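Local structure of PA1221 (Pseudomonas aeruginosa, 4DG8) at residues Asn307-His321 / Ile333-Leu345. The protein is an AMP-binding protein of the ANL superfamily that also carries a phosphopantetheine attachment site and is modelled here with adenosine monophosphate. Residues are numbered along the deposited sequence; the frame is centred on the assembly and turned at random.
Sequences NGYGPTENTTFTCCH and IPIGKAIAGTAVL. With AMP (adenosine monophosphate), chain B.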
ATOM      1  N   ASN A 307      -5.571  -8.331  11.822  1.00 17.96           N
ATOM      2  CA  ASN A 307      -5.800  -6.907  11.617  1.00 21.87           C
ATOM      3  C   ASN A 307      -4.406  -6.287  11.481  1.00 18.78           C
ATOM      4  O   ASN A 307      -3.646  -6.271  12.438  1.00 23.18           O
ATOM      5  CB  ASN A 307      -6.553  -6.308  12.822  1.00 20.49           C
ATOM      6  CG  ASN A 307      -6.909  -4.828  12.640  1.00 21.47           C
ATOM      7  OD1 ASN A 307      -6.686  -4.244  11.579  1.00 22.93           O
ATOM      8  ND2 ASN A 307      -7.499  -4.221  13.684  1.00 22.40           N
ATOM      9  N   GLY A 308      -4.038  -5.881  10.264  1.00 18.76           N
ATOM     10  CA  GLY A 308      -2.794  -5.153  10.068  1.00 21.72           C
ATOM     11  C   GLY A 308      -2.981  -3.645  10.059  1.00 20.24           C
ATOM     12  O   GLY A 308      -3.844  -3.127   9.341  1.00 17.63           O
ATOM     13  N   TYR A 309      -2.078  -2.935  10.729  1.00 20.24           N
ATOM     14  CA  TYR A 309      -2.138  -1.479  10.802  1.00 25.27           C
ATOM     15  C   TYR A 309      -0.754  -0.935  10.493  1.00 18.86           C
ATOM     16  O   TYR A 309       0.242  -1.480  10.966  1.00 18.79           O
ATOM     17  CB  TYR A 309      -2.535  -0.998  12.207  1.00 17.61           C
ATOM     18  CG  TYR A 309      -1.916   0.357  12.503  1.00 26.72           C
ATOM     19  CD1 TYR A 309      -2.529   1.523  12.068  1.00 23.40           C
ATOM     20  CD2 TYR A 309      -0.688   0.468  13.166  1.00 25.49           C
ATOM     21  CE1 TYR A 309      -1.971   2.758  12.305  1.00 26.02           C
ATOM     22  CE2 TYR A 309      -0.113   1.706  13.404  1.00 22.99           C
ATOM     23  CZ  TYR A 309      -0.768   2.854  12.962  1.00 27.68           C
ATOM     24  OH  TYR A 309      -0.229   4.110  13.165  1.00 26.11           O
ATOM     25  N   GLY A 310      -0.679   0.115   9.685  1.00 20.50           N
ATOM     26  CA  GLY A 310       0.560   0.866   9.595  1.00 22.53           C
ATOM     27  C   GLY A 310       0.539   1.884   8.478  1.00 25.44           C
ATOM     28  O   GLY A 310      -0.230   1.738   7.518  1.00 21.20           O
ATOM     29  N   PRO A 311       1.398   2.912   8.574  1.00 24.22           N
ATOM     30  CA  PRO A 311       1.467   3.810   7.418  1.00 23.36           C
ATOM     31  C   PRO A 311       2.574   3.405   6.446  1.00 22.25           C
ATOM     32  O   PRO A 311       3.428   2.578   6.769  1.00 24.74           O
ATOM     33  CB  PRO A 311       1.770   5.167   8.063  1.00 20.44           C
ATOM     34  CG  PRO A 311       2.608   4.803   9.286  1.00 23.57           C
ATOM     35  CD  PRO A 311       2.142   3.430   9.738  1.00 27.92           C
ATOM     36  N   THR A 312       2.609   4.056   5.294  1.00 23.43           N
ATOM     37  CA  THR A 312       3.558   3.707   4.235  1.00 25.00           C
ATOM     38  C   THR A 312       5.008   4.041   4.633  1.00 20.67           C
ATOM     39  O   THR A 312       5.947   3.331   4.259  1.00 22.55           O
ATOM     40  CB  THR A 312       3.154   4.412   2.910  1.00 28.63           C
ATOM     41  OG1 THR A 312       1.825   4.006   2.540  1.00 25.47           O
ATOM     42  CG2 THR A 312       4.137   4.101   1.769  1.00 14.90           C
ATOM     43  N   GLU A 313       5.176   5.119   5.401  1.00 18.40           N
ATOM     44  CA  GLU A 313       6.475   5.543   5.928  1.00 18.18           C
ATOM     45  C   GLU A 313       7.166   4.479   6.801  1.00 22.03           C
ATOM     46  O   GLU A 313       8.374   4.573   7.092  1.00 21.58           O
ATOM     47  CB  GLU A 313       6.304   6.830   6.760  1.00 22.27           C
ATOM     48  CG  GLU A 313       5.944   8.088   5.965  1.00 21.95           C
ATOM     49  CD  GLU A 313       4.448   8.187   5.617  1.00 31.44           C
ATOM     50  OE1 GLU A 313       3.691   7.192   5.794  1.00 27.45           O
ATOM     51  OE2 GLU A 313       4.037   9.286   5.175  1.00 21.38           O
ATOM     52  N   ASN A 314       6.371   3.559   7.336  1.00 20.60           N
ATOM     53  CA  ASN A 314       6.871   2.383   8.062  1.00 20.67           C
ATOM     54  C   ASN A 314       6.756   1.062   7.292  1.00 24.34           C
ATOM     55  O   ASN A 314       6.660  -0.009   7.894  1.00 18.87           O
ATOM     56  CB  ASN A 314       6.438   2.330   9.532  1.00 17.91           C
ATOM     57  CG  ASN A 314       7.303   1.371  10.384  1.00 26.02           C
ATOM     58  OD1 ASN A 314       8.510   1.212  10.162  1.00 25.67           O
ATOM     59  ND2 ASN A 314       6.669   0.726  11.361  1.00 19.94           N
ATOM     60  N   THR A 315       6.585   1.168   5.979  1.00 21.68           N
ATOM     61  CA  THR A 315       6.612  -0.003   5.100  1.00 24.67           C
ATOM     62  C   THR A 315       5.507  -1.033   5.374  1.00 24.92           C
ATOM     63  O   THR A 315       5.764  -2.054   6.021  1.00 21.83           O
ATOM     64  CB  THR A 315       8.009  -0.696   5.076  1.00 18.88           C
ATOM     65  OG1 THR A 315       9.040   0.299   4.956  1.00 23.23           O
ATOM     66  CG2 THR A 315       8.113  -1.702   3.882  1.00 12.28           C
ATOM     67  N   THR A 316       4.288  -0.768   4.879  1.00 22.62           N
ATOM     68  CA  THR A 316       3.191  -1.734   5.048  1.00 20.01           C
ATOM     69  C   THR A 316       2.597  -1.828   6.457  1.00 22.69           C
ATOM     70  O   THR A 316       1.523  -1.263   6.698  1.00 23.69           O
ATOM     71  CB  THR A 316       3.536  -3.107   4.456  1.00 22.67           C
ATOM     72  OG1 THR A 316       4.056  -2.923   3.133  1.00 19.85           O
ATOM     73  CG2 THR A 316       2.286  -3.994   4.390  1.00 24.36           C
ATOM     74  N   PHE A 317       3.115  -2.716   7.288  1.00 17.08           N
ATOM     75  CA  PHE A 317       2.586  -2.877   8.637  1.00 22.57           C
ATOM     76  C   PHE A 317       3.498  -2.311   9.716  1.00 26.86           C
ATOM     77  O   PHE A 317       4.721  -2.352   9.620  1.00 26.21           O
ATOM     78  CB  PHE A 317       2.365  -4.361   8.954  1.00 21.19           C
ATOM     79  CG  PHE A 317       1.295  -5.008   8.143  1.00 18.16           C
ATOM     80  CD1 PHE A 317       0.225  -4.265   7.659  1.00 18.80           C
ATOM     81  CD2 PHE A 317       1.332  -6.385   7.895  1.00 18.66           C
ATOM     82  CE1 PHE A 317      -0.780  -4.879   6.920  1.00 25.10           C
ATOM     83  CE2 PHE A 317       0.338  -6.992   7.155  1.00 22.13           C
ATOM     84  CZ  PHE A 317      -0.713  -6.237   6.657  1.00 24.05           C
ATOM     85  N   THR A 318       2.861  -1.825  10.770  1.00 22.28           N
ATOM     86  CA  THR A 318       3.525  -1.358  11.972  1.00 27.84           C
ATOM     87  C   THR A 318       3.112  -2.298  13.105  1.00 28.16           C
ATOM     88  O   THR A 318       3.956  -2.846  13.804  1.00 27.47           O
ATOM     89  CB  THR A 318       3.203   0.117  12.269  1.00 29.53           C
ATOM     90  OG1 THR A 318       3.769   0.927  11.227  1.00 30.99           O
ATOM     91  CG2 THR A 318       3.805   0.538  13.585  1.00 16.81           C
ATOM     92  N   CYS A 319       1.806  -2.427  13.323  1.00 25.47           N
ATOM     93  CA  CYS A 319       1.288  -3.437  14.242  1.00 23.11           C
ATOM     94  C   CYS A 319       0.364  -4.430  13.538  1.00 26.08           C
ATOM     95  O   CYS A 319      -0.333  -4.076  12.589  1.00 23.95           O
ATOM     96  CB  CYS A 319       0.523  -2.778  15.388  1.00 30.60           C
ATOM     97  SG  CYS A 319       1.453  -1.542  16.303  1.00 28.65           S
ATOM     98  N   CYS A 320       0.366  -5.676  14.006  1.00 25.29           N
ATOM     99  CA  CYS A 320      -0.653  -6.639  13.606  1.00 25.83           C
ATOM    100  C   CYS A 320      -1.233  -7.320  14.821  1.00 31.50           C
ATOM    101  O   CYS A 320      -0.589  -7.399  15.874  1.00 34.18           O
ATOM    102  CB  CYS A 320      -0.099  -7.702  12.667  1.00 20.52           C
ATOM    103  SG  CYS A 320       0.429  -7.053  11.097  1.00 20.90           S
ATOM    104  N   HIS A 321      -2.459  -7.806  14.664  1.00 28.00           N
ATOM    105  CA  HIS A 321      -3.141  -8.534  15.731  1.00 30.54           C
ATOM    106  C   HIS A 321      -3.858  -9.756  15.151  1.00 31.94           C
ATOM    107  O   HIS A 321      -4.671  -9.633  14.244  1.00 29.74           O
ATOM    108  CB  HIS A 321      -4.137  -7.615  16.453  1.00 25.42           C
ATOM    109  CG  HIS A 321      -4.917  -8.295  17.533  1.00 26.88           C
ATOM    110  ND1 HIS A 321      -4.327  -8.799  18.673  1.00 26.90           N
ATOM    111  CD2 HIS A 321      -6.242  -8.561  17.644  1.00 25.75           C
ATOM    112  CE1 HIS A 321      -5.252  -9.355  19.433  1.00 26.84           C
ATOM    113  NE2 HIS A 321      -6.422  -9.222  18.832  1.00 30.61           N
ATOM    114  N   ILE A 333     -11.622  -4.157  16.929  1.00 22.29           N
ATOM    115  CA  ILE A 333     -10.581  -5.188  16.897  1.00 26.54           C
ATOM    116  C   ILE A 333      -9.238  -4.532  17.193  1.00 29.44           C
ATOM    117  O   ILE A 333      -8.867  -3.575  16.507  1.00 20.87           O
ATOM    118  CB  ILE A 333     -10.465  -5.839  15.504  1.00 20.26           C
ATOM    119  CG1 ILE A 333     -11.826  -6.366  15.027  1.00 23.26           C
ATOM    120  CG2 ILE A 333      -9.394  -6.939  15.505  1.00 15.67           C
ATOM    121  CD1 ILE A 333     -12.451  -7.404  15.954  1.00 26.47           C
ATOM    122  N   PRO A 334      -8.503  -5.036  18.209  1.00 25.25           N
ATOM    123  CA  PRO A 334      -7.170  -4.488  18.503  1.00 23.26           C
ATOM    124  C   PRO A 334      -6.315  -4.454  17.243  1.00 26.31           C
ATOM    125  O   PRO A 334      -6.546  -5.267  16.324  1.00 21.79           O
ATOM    126  CB  PRO A 334      -6.578  -5.506  19.496  1.00 29.78           C
ATOM    127  CG  PRO A 334      -7.770  -6.115  20.181  1.00 30.83           C
ATOM    128  CD  PRO A 334      -8.868  -6.144  19.114  1.00 30.37           C
ATOM    129  N   ILE A 335      -5.396  -3.490  17.163  1.00 25.74           N
ATOM    130  CA  ILE A 335      -4.378  -3.502  16.112  1.00 24.98           C
ATOM    131  C   ILE A 335      -3.122  -4.191  16.642  1.00 32.45           C
ATOM    132  O   ILE A 335      -2.127  -4.340  15.936  1.00 30.96           O
ATOM    133  CB  ILE A 335      -4.054  -2.098  15.540  1.00 27.44           C
ATOM    134  CG1 ILE A 335      -3.546  -1.147  16.633  1.00 26.54           C
ATOM    135  CG2 ILE A 335      -5.283  -1.531  14.814  1.00 18.63           C
ATOM    136  CD1 ILE A 335      -3.204   0.282  16.121  1.00 21.69           C
ATOM    137  N   GLY A 336      -3.207  -4.648  17.888  1.00 29.31           N
ATOM    138  CA  GLY A 336      -2.200  -5.533  18.456  1.00 20.74           C
ATOM    139  C   GLY A 336      -0.862  -4.940  18.857  1.00 24.34           C
ATOM    140  O   GLY A 336      -0.798  -3.948  19.596  1.00 25.24           O
ATOM    141  N   LYS A 337       0.217  -5.578  18.405  1.00 27.33           N
ATOM    142  CA  LYS A 337       1.562  -5.181  18.814  1.00 30.60           C
ATOM    143  C   LYS A 337       2.500  -5.047  17.616  1.00 27.37           C
ATOM    144  O   LYS A 337       2.161  -5.456  16.506  1.00 34.89           O
ATOM    145  CB  LYS A 337       2.119  -6.187  19.829  1.00 32.85           C
ATOM    146  CG  LYS A 337       1.312  -6.276  21.129  1.00 41.60           C
ATOM    147  CD  LYS A 337       1.787  -7.436  22.019  1.00 42.34           C
ATOM    148  CE  LYS A 337       1.000  -7.518  23.327  1.00 50.90           C
ATOM    149  NZ  LYS A 337       1.343  -8.748  24.127  1.00 52.30           N
ATOM    150  N   ALA A 338       3.676  -4.470  17.852  1.00 29.08           N
ATOM    151  CA  ALA A 338       4.706  -4.301  16.825  1.00 29.20           C
ATOM    152  C   ALA A 338       5.050  -5.606  16.096  1.00 26.86           C
ATOM    153  O   ALA A 338       5.255  -6.644  16.714  1.00 22.71           O
ATOM    154  CB  ALA A 338       5.985  -3.704  17.451  1.00 22.99           C
ATOM    155  N   ILE A 339       5.105  -5.557  14.773  1.00 24.04           N
ATOM    156  CA  ILE A 339       5.576  -6.711  14.038  1.00 25.63           C
ATOM    157  C   ILE A 339       7.079  -6.794  14.240  1.00 25.89           C
ATOM    158  O   ILE A 339       7.727  -5.808  14.619  1.00 20.87           O
ATOM    159  CB  ILE A 339       5.231  -6.634  12.537  1.00 23.52           C
ATOM    160  CG1 ILE A 339       6.065  -5.566  11.842  1.00 25.44           C
ATOM    161  CG2 ILE A 339       3.725  -6.333  12.340  1.00 19.84           C
ATOM    162  CD1 ILE A 339       6.018  -5.685  10.317  1.00 19.05           C
ATOM    163  N   ALA A 340       7.640  -7.975  14.014  1.00 27.92           N
ATOM    164  CA  ALA A 340       9.090  -8.143  14.124  1.00 27.15           C
ATOM    165  C   ALA A 340       9.850  -7.095  13.279  1.00 23.99           C
ATOM    166  O   ALA A 340       9.448  -6.770  12.161  1.00 30.01           O
ATOM    167  CB  ALA A 340       9.498  -9.576  13.732  1.00 28.41           C
ATOM    168  N   GLY A 341      10.940  -6.559  13.829  1.00 28.86           N
ATOM    169  CA  GLY A 341      11.747  -5.570  13.123  1.00 26.27           C
ATOM    170  C   GLY A 341      11.250  -4.157  13.385  1.00 27.09           C
ATOM    171  O   GLY A 341      11.894  -3.163  13.041  1.00 22.24           O
ATOM    172  N   THR A 342      10.098  -4.070  14.032  1.00 26.07           N
ATOM    173  CA  THR A 342       9.527  -2.780  14.375  1.00 25.98           C
ATOM    174  C   THR A 342       9.355  -2.647  15.884  1.00 31.78           C
ATOM    175  O   THR A 342       9.247  -3.649  16.597  1.00 30.52           O
ATOM    176  CB  THR A 342       8.189  -2.607  13.657  1.00 18.16           C
ATOM    177  OG1 THR A 342       8.448  -2.469  12.255  1.00 25.62           O
ATOM    178  CG2 THR A 342       7.431  -1.380  14.169  1.00 21.88           C
ATOM    179  N   ALA A 343       9.368  -1.413  16.372  1.00 30.27           N
ATOM    180  CA  ALA A 343       8.948  -1.142  17.743  1.00 29.05           C
ATOM    181  C   ALA A 343       8.003   0.057  17.752  1.00 29.98           C
ATOM    182  O   ALA A 343       8.038   0.876  16.842  1.00 34.86           O
ATOM    183  CB  ALA A 343      10.164  -0.870  18.632  1.00 37.19           C
ATOM    184  N   VAL A 344       7.138   0.154  18.753  1.00 26.51           N
ATOM    185  CA  VAL A 344       6.299   1.342  18.877  1.00 32.57           C
ATOM    186  C   VAL A 344       6.291   1.900  20.294  1.00 29.82           C
ATOM    187  O   VAL A 344       6.492   1.175  21.257  1.00 30.76           O
ATOM    188  CB  VAL A 344       4.825   1.087  18.450  1.00 35.29           C
ATOM    189  CG1 VAL A 344       4.744   0.691  16.990  1.00 22.77           C
ATOM    190  CG2 VAL A 344       4.175   0.018  19.329  1.00 36.36           C
ATOM    191  N   LEU A 345       6.085   3.208  20.404  1.00 34.80           N
ATOM    192  CA  LEU A 345       5.723   3.809  21.677  1.00 34.20           C
ATOM    193  C   LEU A 345       4.445   4.585  21.444  1.00 38.93           C
ATOM    194  O   LEU A 345       4.105   4.917  20.311  1.00 30.46           O
ATOM    195  CB  LEU A 345       6.795   4.771  22.171  1.00 37.88           C
ATOM    196  CG  LEU A 345       8.132   4.187  22.623  1.00 42.91           C
ATOM    197  CD1 LEU A 345       9.030   5.311  23.149  1.00 36.52           C
ATOM    198  CD2 LEU A 345       7.902   3.116  23.686  1.00 41.73           C
TER
HETATM  199  P   AMP B 701      -1.384   3.876   4.017  1.00 26.02           P
HETATM  200  O1P AMP B 701      -1.934   4.296   2.671  1.00 21.91           O
HETATM  201  O2P AMP B 701      -1.109   2.398   4.261  1.00 21.46           O
HETATM  202  O3P AMP B 701      -0.127   4.695   4.244  1.00 18.74           O
HETATM  203  O5' AMP B 701      -2.323   4.431   5.173  1.00 23.28           O
HETATM  204  C5' AMP B 701      -1.902   4.393   6.522  1.00 19.44           C
HETATM  205  C4' AMP B 701      -2.966   4.912   7.450  1.00 26.58           C
HETATM  206  O4' AMP B 701      -4.192   4.152   7.278  1.00 25.16           O
HETATM  207  C3' AMP B 701      -2.659   4.794   8.932  1.00 27.62           C
HETATM  208  O3' AMP B 701      -1.807   5.832   9.401  1.00 25.55           O
HETATM  209  C2' AMP B 701      -4.046   4.801   9.559  1.00 26.56           C
HETATM  210  O2' AMP B 701      -4.558   6.128   9.618  1.00 24.71           O
HETATM  211  C1' AMP B 701      -4.853   4.014   8.523  1.00 22.01           C
HETATM  212  N9  AMP B 701      -4.930   2.573   8.856  1.00 25.49           N
HETATM  213  C8  AMP B 701      -4.183   1.606   8.271  1.00 23.02           C
HETATM  214  N7  AMP B 701      -4.466   0.380   8.776  1.00 22.04           N
HETATM  215  C5  AMP B 701      -5.407   0.536   9.719  1.00 26.91           C
HETATM  216  C6  AMP B 701      -6.152  -0.361  10.645  1.00 23.79           C
HETATM  217  N6  AMP B 701      -5.929  -1.688  10.660  1.00 20.51           N
HETATM  218  N1  AMP B 701      -7.068   0.196  11.475  1.00 28.59           N
HETATM  219  C2  AMP B 701      -7.291   1.527  11.456  1.00 23.97           C
HETATM  220  N3  AMP B 701      -6.655   2.394  10.643  1.00 22.74           N
HETATM  221  C4  AMP B 701      -5.717   1.979   9.762  1.00 23.44           C
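Cys320 and Lys337 form an antiparallel hydrogen-bonded pair, Cys320 N to Lys337 O at 3.1 Å and Lys337 N to Cys320 O at 3.2 Å, and Ile339 N continues the ladder onto Thr318 O. This adds the short edge strand 337-338 to the mixed sheet of the AMP-binding domain, next to the hairpin whose strand 307-309 borders the AMP pocket. Within that hairpin Thr318 and Cys319 make a classic beta bulge opposite Tyr309, whose carbonyl O takes both their N-H groups. The amide of Asn307 is shared between protein and ligand. Its CG lies anti to the backbone N (chi1 -176°), which sends ND2 to Pro334 O at 3.0 Å, from above the carbonyl plane, while OD1 accepts from AMP N6 at 2.8 Å; Gly308 O takes a second bond from N6. These contacts hold the amide between the 333-335 backbone and the adenine. Ile335 lays CD1 over one face of the Tyr309 ring, 4.1 Å from its centroid, and the adenine meets the ring's edge; the phenol hydroxyl is hydrogen-bonded to Asp402. On the phosphate side, Thr312 OG1 donates to AMP O3P. Farther along, Val344 CG1 touches both Thr318 CG2, at 3.5 Å, and Cys319 SG, while Ile339 sets CG2 against Cys320 SG at 3.6 Å and rests CD1 against the carbonyl O and CB of Phe317. At the other end, where His321 NE2 is hydrogen-bonded to Asp327, Pro334 CB lies over the centre of the His321 imidazole in a CH-pi contact, 3.7 Å from the ring centroid and 14° off the ring normal.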